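Local coordinates for septation protein imp2 (PDB 5C1F) that anchors cytoskeletal proteins to phospholipid membranes through its F-BAR domain, is required for normal septation and takes part in medial ring disassembly in fission yeast, at residues Ser120-Val125 against Asn202-Thr207; Lys127-Lys132 against Asp195-Trp200; Gln134-Ala139 against Ser184-Ala189; Tyr152-Gln157 against Ala170-Thr175. One frame throughout, in Å; residues are numbered along the deposited sequence.

Interaction 1 of 4, residues Ser120-Val125 against Asn202-Thr207; sequences SGIEKV and NEWRST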
# COMPACT_ATOMS: atom_id res chain seq x y z
N SER A 120 -41.13 -17.27 -9.24
CA SER A 120 -42.38 -17.10 -9.98
C SER A 120 -42.91 -18.43 -10.50
O SER A 120 -44.06 -18.80 -10.23
CB SER A 120 -42.20 -16.13 -11.14
OG SER A 120 -41.33 -16.67 -12.13
N GLY A 121 -42.06 -19.15 -11.22
CA GLY A 121 -42.46 -20.39 -11.87
C GLY A 121 -42.64 -21.59 -10.95
O GLY A 121 -42.85 -22.70 -11.43
N ILE A 122 -42.56 -21.38 -9.64
CA ILE A 122 -42.76 -22.48 -8.71
C ILE A 122 -43.80 -22.14 -7.65
O ILE A 122 -44.49 -23.04 -7.15
CB ILE A 122 -41.43 -22.89 -8.03
CG1 ILE A 122 -41.58 -24.25 -7.33
CG2 ILE A 122 -40.95 -21.82 -7.06
CD1 ILE A 122 -41.99 -25.37 -8.26
N GLU A 123 -43.95 -20.86 -7.31
CA GLU A 123 -44.92 -20.47 -6.29
C GLU A 123 -46.35 -20.61 -6.83
O GLU A 123 -47.28 -20.86 -6.06
CB GLU A 123 -44.67 -19.05 -5.80
CG GLU A 123 -45.05 -17.95 -6.77
CD GLU A 123 -44.91 -16.56 -6.17
OE1 GLU A 123 -44.55 -16.46 -4.98
OE2 GLU A 123 -45.17 -15.57 -6.89
N LYS A 124 -46.52 -20.44 -8.14
CA LYS A 124 -47.82 -20.62 -8.76
C LYS A 124 -48.24 -22.08 -8.65
O LYS A 124 -49.39 -22.39 -8.30
CB LYS A 124 -47.80 -20.19 -10.23
CG LYS A 124 -47.27 -18.79 -10.48
CD LYS A 124 -47.50 -18.37 -11.92
CE LYS A 124 -46.79 -17.07 -12.25
NZ LYS A 124 -45.31 -17.24 -12.32
N VAL A 125 -47.31 -22.98 -8.95
CA VAL A 125 -47.55 -24.41 -8.86
C VAL A 125 -47.86 -24.81 -7.42
O VAL A 125 -48.78 -25.59 -7.16
CB VAL A 125 -46.35 -25.22 -9.38
CG1 VAL A 125 -46.59 -26.71 -9.21
CG2 VAL A 125 -46.08 -24.88 -10.84
N ASN A 202 -42.95 -32.99 -10.47
CA ASN A 202 -42.12 -32.73 -11.64
C ASN A 202 -41.50 -31.33 -11.63
O ASN A 202 -40.35 -31.15 -12.00
CB ASN A 202 -42.92 -32.91 -12.92
CG ASN A 202 -42.87 -34.34 -13.44
OD1 ASN A 202 -41.85 -35.01 -13.33
ND2 ASN A 202 -43.98 -34.81 -14.00
N GLU A 203 -42.28 -30.35 -11.19
CA GLU A 203 -41.85 -28.96 -11.22
C GLU A 203 -40.81 -28.67 -10.15
O GLU A 203 -39.85 -27.95 -10.39
CB GLU A 203 -43.05 -28.03 -11.06
CG GLU A 203 -43.00 -26.81 -11.97
CD GLU A 203 -42.94 -27.18 -13.43
OE1 GLU A 203 -43.76 -28.01 -13.88
OE2 GLU A 203 -42.05 -26.66 -14.14
N TRP A 204 -41.02 -29.24 -8.96
CA TRP A 204 -40.07 -29.05 -7.87
C TRP A 204 -38.76 -29.76 -8.17
O TRP A 204 -37.69 -29.29 -7.78
CB TRP A 204 -40.65 -29.54 -6.54
CG TRP A 204 -39.71 -29.36 -5.39
CD1 TRP A 204 -39.21 -30.34 -4.58
CD2 TRP A 204 -39.15 -28.13 -4.92
NE1 TRP A 204 -38.38 -29.80 -3.63
CE2 TRP A 204 -38.33 -28.44 -3.82
CE3 TRP A 204 -39.27 -26.79 -5.32
CZ2 TRP A 204 -37.62 -27.47 -3.12
CZ3 TRP A 204 -38.57 -25.83 -4.62
CH2 TRP A 204 -37.75 -26.17 -3.53
N ARG A 205 -38.85 -30.89 -8.87
CA ARG A 205 -37.65 -31.58 -9.34
C ARG A 205 -36.86 -30.67 -10.26
O ARG A 205 -35.65 -30.52 -10.11
CB ARG A 205 -38.02 -32.87 -10.07
CG ARG A 205 -37.02 -33.25 -11.16
CD ARG A 205 -37.39 -34.54 -11.85
NE ARG A 205 -36.64 -34.74 -13.09
CZ ARG A 205 -35.35 -35.07 -13.14
NH1 ARG A 205 -34.66 -35.23 -12.03
NH2 ARG A 205 -34.76 -35.22 -14.32
N SER A 206 -37.55 -30.06 -11.22
CA SER A 206 -36.93 -29.15 -12.18
C SER A 206 -36.32 -27.96 -11.45
O SER A 206 -35.22 -27.51 -11.78
CB SER A 206 -37.95 -28.69 -13.21
OG SER A 206 -37.40 -27.72 -14.08
N THR A 207 -37.05 -27.44 -10.47
CA THR A 207 -36.59 -26.31 -9.68
C THR A 207 -35.37 -26.67 -8.84
O THR A 207 -34.43 -25.88 -8.72
CB THR A 207 -37.71 -25.78 -8.75
OG1 THR A 207 -38.86 -25.44 -9.53
CG2 THR A 207 -37.24 -24.56 -7.98
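Ile-122 drives its ethyl arm between Trp-204 and Thr-207, and apolar contact carries most of this meeting of two nearly antiparallel helices, whose short segments come to 10.1 Å between axes. With CG1 anti to the backbone N (chi1 -166°), the arm leaves toward helix 162-252; its CG1 lies 4.0 Å from CE3 of Trp-204, at the edge of the indole and near its plane. The tip, CD1 of Ile-122, comes to 4.0 Å from CB of Glu-203. One turn on, Val-125 adds CG2, which meets CG of Glu-203 at 3.8 Å, the two side chains crossing at about a right angle; the bend of Glu-203 at chi2 leaves its methylenes to do the touching.

The polar contribution is internal to the second helix. Thr-207 OG1 donates to Glu-203 O at 2.8 Å from above the carbonyl plane, while Thr-207 N reaches the same oxygen from the opposite face. That bond ties the hydroxyl back to its own helix, where OG1 of Thr-207 faces CD1 of Ile-122 at 3.4 Å.

Around this pair the F-BAR bundle closes in. Tyr-20 of helix 18-59 packs on Ile-122 and Leu-23 of that helix on Trp-204, whose NE1 donates to Phe-12 O near the N terminus and whose ring meets Trp-13 edge-to-face.

Interaction 2 of 4, residues Lys127-Lys132 against Asp195-Trp200; sequences KDKLSK and DSYARW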
# COMPACT_ATOMS: atom_id res chain seq x y z
N LYS A 127 -48.97 -22.81 -4.98
CA LYS A 127 -50.23 -22.22 -4.57
C LYS A 127 -51.42 -23.04 -5.06
O LYS A 127 -52.41 -23.20 -4.35
CB LYS A 127 -50.36 -20.78 -5.07
CG LYS A 127 -49.70 -19.75 -4.17
CD LYS A 127 -49.96 -18.33 -4.67
CE LYS A 127 -49.37 -17.28 -3.73
NZ LYS A 127 -47.89 -17.40 -3.63
N ASP A 128 -51.30 -23.56 -6.28
CA ASP A 128 -52.35 -24.40 -6.85
C ASP A 128 -52.44 -25.72 -6.11
O ASP A 128 -53.53 -26.25 -5.89
CB ASP A 128 -52.10 -24.64 -8.34
CG ASP A 128 -53.23 -25.41 -9.01
OD1 ASP A 128 -54.27 -24.78 -9.33
OD2 ASP A 128 -53.09 -26.63 -9.22
N LYS A 129 -51.29 -26.26 -5.71
CA LYS A 129 -51.24 -27.51 -4.96
C LYS A 129 -51.98 -27.37 -3.63
O LYS A 129 -52.78 -28.23 -3.27
CB LYS A 129 -49.79 -27.93 -4.71
CG LYS A 129 -49.66 -29.19 -3.86
CD LYS A 129 -48.25 -29.34 -3.31
CE LYS A 129 -48.17 -30.47 -2.29
NZ LYS A 129 -46.87 -30.49 -1.57
N LEU A 130 -51.71 -26.29 -2.92
CA LEU A 130 -52.39 -26.04 -1.65
C LEU A 130 -53.86 -25.71 -1.89
O LEU A 130 -54.72 -26.05 -1.08
CB LEU A 130 -51.69 -24.92 -0.87
CG LEU A 130 -50.24 -25.20 -0.48
CD1 LEU A 130 -49.63 -24.02 0.26
CD2 LEU A 130 -50.13 -26.48 0.35
N SER A 131 -54.14 -25.04 -3.00
CA SER A 131 -55.52 -24.67 -3.33
C SER A 131 -56.39 -25.89 -3.56
O SER A 131 -57.50 -25.98 -3.03
CB SER A 131 -55.55 -23.77 -4.57
OG SER A 131 -56.88 -23.39 -4.88
N LYS A 132 -55.90 -26.84 -4.35
CA LYS A 132 -56.64 -28.08 -4.59
C LYS A 132 -56.81 -28.86 -3.29
O LYS A 132 -57.88 -29.39 -3.02
CB LYS A 132 -55.95 -28.95 -5.64
CG LYS A 132 -55.70 -28.28 -6.98
CD LYS A 132 -56.94 -27.61 -7.53
CE LYS A 132 -56.63 -26.94 -8.87
NZ LYS A 132 -57.67 -25.95 -9.25
N ASP A 195 -53.60 -34.74 -9.78
CA ASP A 195 -52.95 -34.13 -10.94
C ASP A 195 -52.01 -33.01 -10.49
O ASP A 195 -50.92 -32.86 -11.03
CB ASP A 195 -53.99 -33.59 -11.92
CG ASP A 195 -54.87 -34.67 -12.51
OD1 ASP A 195 -54.46 -35.85 -12.47
OD2 ASP A 195 -55.96 -34.35 -13.01
N SER A 196 -52.45 -32.24 -9.50
CA SER A 196 -51.67 -31.13 -8.99
C SER A 196 -50.39 -31.61 -8.31
O SER A 196 -49.32 -31.01 -8.48
CB SER A 196 -52.51 -30.29 -8.03
OG SER A 196 -51.83 -29.11 -7.65
N TYR A 197 -50.50 -32.69 -7.54
CA TYR A 197 -49.34 -33.30 -6.90
C TYR A 197 -48.36 -33.86 -7.93
O TYR A 197 -47.14 -33.76 -7.75
CB TYR A 197 -49.78 -34.42 -5.95
CG TYR A 197 -49.99 -33.97 -4.52
CD1 TYR A 197 -50.93 -33.00 -4.21
CD2 TYR A 197 -49.26 -34.53 -3.48
CE1 TYR A 197 -51.13 -32.59 -2.90
CE2 TYR A 197 -49.45 -34.13 -2.17
CZ TYR A 197 -50.39 -33.16 -1.89
OH TYR A 197 -50.59 -32.76 -0.59
N ALA A 198 -48.90 -34.45 -8.99
CA ALA A 198 -48.07 -34.99 -10.06
C ALA A 198 -47.30 -33.86 -10.74
O ALA A 198 -46.10 -34.00 -11.01
CB ALA A 198 -48.92 -35.73 -11.08
N ARG A 199 -47.98 -32.75 -10.99
CA ARG A 199 -47.34 -31.59 -11.60
C ARG A 199 -46.33 -30.97 -10.64
O ARG A 199 -45.28 -30.50 -11.06
CB ARG A 199 -48.39 -30.56 -12.02
CG ARG A 199 -49.26 -31.00 -13.19
CD ARG A 199 -50.04 -29.84 -13.77
NE ARG A 199 -50.87 -29.18 -12.78
CZ ARG A 199 -52.16 -29.45 -12.57
NH1 ARG A 199 -52.76 -30.38 -13.30
NH2 ARG A 199 -52.84 -28.80 -11.64
N TRP A 200 -46.67 -30.98 -9.35
CA TRP A 200 -45.79 -30.43 -8.33
C TRP A 200 -44.48 -31.20 -8.21
O TRP A 200 -43.41 -30.60 -8.12
CB TRP A 200 -46.50 -30.42 -6.97
CG TRP A 200 -45.55 -30.23 -5.83
CD1 TRP A 200 -45.16 -31.17 -4.93
CD2 TRP A 200 -44.85 -29.03 -5.50
NE1 TRP A 200 -44.27 -30.63 -4.04
CE2 TRP A 200 -44.06 -29.31 -4.37
CE3 TRP A 200 -44.82 -27.74 -6.04
CZ2 TRP A 200 -43.25 -28.35 -3.77
CZ3 TRP A 200 -44.01 -26.79 -5.45
CH2 TRP A 200 -43.24 -27.10 -4.33
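Lys-129 runs its aliphatic chain between the rings of Tyr-197 and Trp-200. CG is anti to the backbone N (chi1 177°), and the extended chain beyond it turns CG and CE to Tyr-197 and CD to Trp-200. CE of Lys-129 lies over one face of Tyr-197, offset toward the rim, 3.5 Å from its CZ, while CD of Lys-129 makes a CH-pi contact 3.9 Å from the centroid of the five-membered ring of Trp-200. The ammonium NZ of Lys-129 stands over that same five-membered ring, 4.0 Å from its centroid, in a cation-pi contact; its interaction with Tyr-197 is off-centre.

Beside the lysine lies a polar cluster. Ser-196 OG donates to Asp-128 OD2 at 3.2 Å, on the anti side of the carboxylate, and the same oxygen takes a weak bond from Arg-199 NH2 at 3.3 Å, in the plane of the guanidinium. Asp-128 OD1 pairs with Lys-132 NZ at 3.6 Å, completing a salt-bridge network. Ser-196 OG also lies against CA of Lys-129, where the two helices come close.

Farther out, Asp-17 forms a salt bridge with Lys-129 NZ, and the Trp-200 ring meets His-126 and Trp-204. An alanine in place of Lys-129 would probably leave Asp-17 without this mate and open a gap between the two rings. The lysine's charge, met by a carboxylate and an indole face, is probably stabilised in this largely buried place, and the Asp-128 to Arg-199 pair adds a weak ionic link between the antiparallel F-BAR helices.

Interaction 3 of 4, residues Gln134-Ala139 against Ser184-Ala189; sequences QALVKA and SDYQSA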
# COMPACT_ATOMS: atom_id res chain seq x y z
N GLN A 134 -56.97 -27.81 -0.21
CA GLN A 134 -58.03 -27.19 0.58
C GLN A 134 -59.40 -27.61 0.05
O GLN A 134 -60.30 -27.93 0.83
CB GLN A 134 -57.91 -25.67 0.55
CG GLN A 134 -56.70 -25.13 1.29
CD GLN A 134 -56.50 -23.64 1.05
OE1 GLN A 134 -55.57 -23.23 0.35
NE2 GLN A 134 -57.36 -22.82 1.65
N ALA A 135 -59.55 -27.59 -1.27
CA ALA A 135 -60.80 -27.98 -1.91
C ALA A 135 -61.12 -29.44 -1.64
O ALA A 135 -62.29 -29.82 -1.52
CB ALA A 135 -60.74 -27.71 -3.41
N LEU A 136 -60.08 -30.25 -1.55
CA LEU A 136 -60.25 -31.67 -1.26
C LEU A 136 -60.78 -31.89 0.15
O LEU A 136 -61.69 -32.68 0.37
CB LEU A 136 -58.93 -32.42 -1.45
CG LEU A 136 -58.96 -33.90 -1.06
CD1 LEU A 136 -60.07 -34.61 -1.81
CD2 LEU A 136 -57.63 -34.54 -1.36
N VAL A 137 -60.19 -31.18 1.11
CA VAL A 137 -60.60 -31.27 2.51
C VAL A 137 -62.04 -30.77 2.68
O VAL A 137 -62.84 -31.40 3.37
CB VAL A 137 -59.65 -30.48 3.42
CG1 VAL A 137 -60.20 -30.41 4.84
CG2 VAL A 137 -58.27 -31.12 3.42
N LYS A 138 -62.35 -29.66 2.03
CA LYS A 138 -63.69 -29.10 2.07
C LYS A 138 -64.72 -30.06 1.48
O LYS A 138 -65.84 -30.17 1.98
CB LYS A 138 -63.74 -27.76 1.33
CG LYS A 138 -65.09 -27.07 1.37
CD LYS A 138 -65.07 -25.76 0.59
CE LYS A 138 -66.43 -25.09 0.61
NZ LYS A 138 -66.43 -23.80 -0.14
N ALA A 139 -64.34 -30.75 0.41
CA ALA A 139 -65.24 -31.69 -0.26
C ALA A 139 -65.35 -32.99 0.53
O ALA A 139 -66.43 -33.57 0.64
CB ALA A 139 -64.76 -31.98 -1.67
N SER A 184 -69.63 -37.35 -5.64
CA SER A 184 -69.13 -37.00 -6.96
C SER A 184 -68.12 -35.86 -6.89
O SER A 184 -67.02 -35.95 -7.46
CB SER A 184 -70.29 -36.63 -7.88
OG SER A 184 -69.83 -36.38 -9.20
N ASP A 185 -68.48 -34.78 -6.20
CA ASP A 185 -67.60 -33.62 -6.08
C ASP A 185 -66.34 -33.97 -5.32
O ASP A 185 -65.26 -33.47 -5.63
CB ASP A 185 -68.33 -32.46 -5.38
CG ASP A 185 -69.53 -31.97 -6.16
OD1 ASP A 185 -69.61 -32.23 -7.38
OD2 ASP A 185 -70.40 -31.31 -5.54
N TYR A 186 -66.48 -34.84 -4.31
CA TYR A 186 -65.35 -35.33 -3.53
C TYR A 186 -64.36 -36.06 -4.44
O TYR A 186 -63.17 -35.77 -4.43
CB TYR A 186 -65.86 -36.23 -2.40
CG TYR A 186 -64.80 -36.86 -1.51
CD1 TYR A 186 -63.50 -36.38 -1.45
CD2 TYR A 186 -65.12 -37.96 -0.72
CE1 TYR A 186 -62.55 -36.98 -0.63
CE2 TYR A 186 -64.19 -38.55 0.10
CZ TYR A 186 -62.91 -38.06 0.14
OH TYR A 186 -61.98 -38.66 0.96
N GLN A 187 -64.86 -37.00 -5.23
CA GLN A 187 -64.00 -37.78 -6.12
C GLN A 187 -63.34 -36.89 -7.17
O GLN A 187 -62.22 -37.15 -7.60
CB GLN A 187 -64.80 -38.89 -6.80
CG GLN A 187 -63.92 -40.01 -7.37
CD GLN A 187 -64.38 -41.38 -6.91
OE1 GLN A 187 -65.54 -41.57 -6.56
NE2 GLN A 187 -63.45 -42.33 -6.90
N SER A 188 -64.04 -35.83 -7.58
CA SER A 188 -63.46 -34.85 -8.49
C SER A 188 -62.31 -34.13 -7.80
O SER A 188 -61.27 -33.87 -8.41
CB SER A 188 -64.51 -33.84 -8.94
OG SER A 188 -65.53 -34.47 -9.70
N ALA A 189 -62.49 -33.83 -6.52
CA ALA A 189 -61.48 -33.16 -5.72
C ALA A 189 -60.25 -34.05 -5.56
O ALA A 189 -59.12 -33.57 -5.62
CB ALA A 189 -62.03 -32.76 -4.37
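Leu-136 and Tyr-186 both carry CG anti to the backbone N, which sets the two CG atoms on helices running in nearly opposite directions; chi2 of Leu-136 (55°) then turns its CD1 to the phenol ring. CD1 of Leu-136 meets that ring at its edge, in the plane, 3.6 Å from CE1 of Tyr-186. The same methyl also touches CB of Ala-189 at 3.7 Å, so one leucine branch fills the corner between an aromatic edge and an alanine.

Small residues let the backbones approach. Ala-139 and Ala-189 point their CB atoms toward the opposite helix and meet at 3.9 Å, and Ala-139 CB lies equally near CA of Tyr-186. With nothing longer than a methyl on these two positions, the axes close to 8.6 Å, at 155° between their directions. This antiparallel pairing belongs to the long arm of the F-BAR domain, where helices 69-155 and 162-252 run side by side toward one end of the elongated molecule.

The arm also bears part of the dimer interface here. Tyr-186 OH is hydrogen-bonded to the backbone N of Tyr-280 of the second subunit, and its ring meets Phe-279 of that subunit, while Leu-136 packs on Pro-277 of the same neighbour. Within its own chain the Tyr-186 ring meets that of Tyr-143, and Leu-136 also touches Val-190 and Val-193 on helix 162-252.

Interaction 4 of 4, residues Tyr152-Gln157 against Ala170-Thr175; sequences YYVSQQ and AKLNKT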
# COMPACT_ATOMS: atom_id res chain seq x y z
N TYR A 152 -77.25 -40.88 11.77
CA TYR A 152 -78.09 -40.35 12.83
C TYR A 152 -79.59 -40.50 12.54
O TYR A 152 -80.34 -40.96 13.40
CB TYR A 152 -77.76 -38.87 13.07
CG TYR A 152 -78.82 -38.14 13.85
CD1 TYR A 152 -78.99 -38.37 15.21
CD2 TYR A 152 -79.66 -37.22 13.24
CE1 TYR A 152 -79.96 -37.70 15.93
CE2 TYR A 152 -80.63 -36.55 13.94
CZ TYR A 152 -80.78 -36.79 15.29
OH TYR A 152 -81.75 -36.12 16.01
N TYR A 153 -80.02 -40.11 11.35
CA TYR A 153 -81.44 -40.16 10.98
C TYR A 153 -81.98 -41.58 11.00
O TYR A 153 -83.16 -41.80 11.28
CB TYR A 153 -81.66 -39.55 9.60
CG TYR A 153 -81.51 -38.04 9.56
CD1 TYR A 153 -82.01 -37.25 10.59
CD2 TYR A 153 -80.87 -37.42 8.51
CE1 TYR A 153 -81.87 -35.87 10.56
CE2 TYR A 153 -80.72 -36.05 8.47
CZ TYR A 153 -81.23 -35.28 9.49
OH TYR A 153 -81.08 -33.91 9.45
N VAL A 154 -81.12 -42.55 10.68
CA VAL A 154 -81.52 -43.95 10.73
C VAL A 154 -81.67 -44.40 12.18
O VAL A 154 -82.61 -45.12 12.51
CB VAL A 154 -80.50 -44.85 9.99
CG1 VAL A 154 -80.81 -46.32 10.25
CG2 VAL A 154 -80.52 -44.56 8.50
N SER A 155 -80.77 -43.94 13.04
CA SER A 155 -80.82 -44.30 14.46
C SER A 155 -82.04 -43.72 15.15
O SER A 155 -82.51 -44.25 16.16
CB SER A 155 -79.54 -43.85 15.17
OG SER A 155 -79.39 -42.44 15.11
N GLN A 156 -82.57 -42.63 14.60
CA GLN A 156 -83.76 -41.99 15.16
C GLN A 156 -85.03 -42.78 14.86
O GLN A 156 -86.04 -42.62 15.54
CB GLN A 156 -83.90 -40.57 14.62
CG GLN A 156 -82.99 -39.55 15.29
CD GLN A 156 -83.32 -39.37 16.76
OE1 GLN A 156 -82.72 -40.02 17.63
NE2 GLN A 156 -84.26 -38.49 17.05
N GLN A 157 -84.98 -43.62 13.83
CA GLN A 157 -86.15 -44.37 13.40
C GLN A 157 -86.62 -45.38 14.44
O GLN A 157 -87.78 -45.80 14.43
CB GLN A 157 -85.87 -45.08 12.08
CG GLN A 157 -85.66 -44.15 10.90
CD GLN A 157 -85.26 -44.89 9.65
OE1 GLN A 157 -84.38 -45.75 9.68
NE2 GLN A 157 -85.91 -44.57 8.54
N ALA A 170 -88.06 -37.78 6.11
CA ALA A 170 -87.94 -36.81 5.03
C ALA A 170 -86.52 -36.25 4.98
O ALA A 170 -85.92 -36.15 3.91
CB ALA A 170 -88.95 -35.69 5.21
N LYS A 171 -85.99 -35.88 6.15
CA LYS A 171 -84.62 -35.40 6.26
C LYS A 171 -83.64 -36.47 5.82
O LYS A 171 -82.64 -36.19 5.16
CB LYS A 171 -84.30 -34.97 7.69
CG LYS A 171 -85.10 -33.79 8.20
CD LYS A 171 -84.94 -33.64 9.71
CE LYS A 171 -85.76 -32.47 10.24
NZ LYS A 171 -85.53 -32.23 11.69
N LEU A 172 -83.93 -37.71 6.20
CA LEU A 172 -83.09 -38.85 5.84
C LEU A 172 -83.06 -39.02 4.33
O LEU A 172 -82.00 -39.22 3.74
CB LEU A 172 -83.59 -40.13 6.51
CG LEU A 172 -82.93 -41.44 6.07
CD1 LEU A 172 -81.43 -41.40 6.30
CD2 LEU A 172 -83.56 -42.62 6.78
N ASN A 173 -84.23 -38.93 3.70
CA ASN A 173 -84.32 -39.11 2.26
C ASN A 173 -83.63 -37.97 1.51
O ASN A 173 -82.97 -38.20 0.50
CB ASN A 173 -85.78 -39.22 1.83
CG ASN A 173 -85.94 -40.00 0.54
OD1 ASN A 173 -85.57 -39.53 -0.53
ND2 ASN A 173 -86.49 -41.21 0.65
N LYS A 174 -83.79 -36.76 2.02
CA LYS A 174 -83.16 -35.60 1.40
C LYS A 174 -81.63 -35.69 1.50
O LYS A 174 -80.91 -35.30 0.59
CB LYS A 174 -83.65 -34.30 2.04
CG LYS A 174 -83.42 -33.07 1.17
CD LYS A 174 -83.29 -31.81 2.00
CE LYS A 174 -81.95 -31.77 2.74
NZ LYS A 174 -81.73 -30.47 3.42
N THR A 175 -81.16 -36.22 2.63
CA THR A 175 -79.72 -36.32 2.89
C THR A 175 -79.09 -37.42 2.04
O THR A 175 -77.94 -37.30 1.61
CB THR A 175 -79.44 -36.59 4.38
OG1 THR A 175 -80.08 -35.59 5.18
CG2 THR A 175 -77.95 -36.57 4.67
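Near the tip of the F-BAR arm, where helix 69-155 gives out and the chain turns back into helix 162-252, Tyr-153 lies against Lys-171, Leu-172 and Thr-175. CB of Lys-171 sits over one face of the phenol ring, offset toward the rim and 3.6 Å from CZ of Tyr-153, a CH-pi contact. CG is anti to the carbonyl carbon (chi1 -72°), which starts the ring toward helix 162-252; CE2 of Tyr-153 lies 3.4 Å from OG1 of Thr-175, at the ring edge. Thr-175 OG1 is held by its own bond to Lys-171 O at 2.6 Å.

The contact thus belongs to a helical hairpin: a dozen residues separate its segments. At the root of the ring, Tyr-153 CB meets Leu-172 CB at 3.7 Å, and Val-154 CG2 reaches CD1 of Leu-172 at 4.0 Å. An alanine in place of Tyr-153 would probably leave Lys-171 CB and Thr-175 OG1 without their aromatic neighbour, CB being all that this position still offers Leu-172.

Farther along the chain, Gln-157 lays NE2 against CD2 of Leu-172 at 3.5 Å and bonds that amide to Asn-169 OD1; Tyr-153 O accepts from Asn-168 ND2.

How the interactions relate
From the N terminus, the chain enters helix 69-155 and passes Ser-120-Val-125, Lys-127-Lys-132, Gln-134-Ala-139 and Tyr-152-Gln-157 in turn, then reverses and meets their partners on helix 162-252 in the opposite order. Interaction 4 therefore closes the innermost loop, interaction 3 encloses it, interaction 2 encloses both, and interaction 1 is outermost; none cross. All four join the same two helices. Interactions 1 and 2, with centres about 10 Å apart, touch through Trp-200, which Ile-122 and Val-125 pack against. Interaction 3 adjoins interaction 2 in sequence, whereas interaction 4 lies farther out, its centre about 24 Å from that of interaction 3.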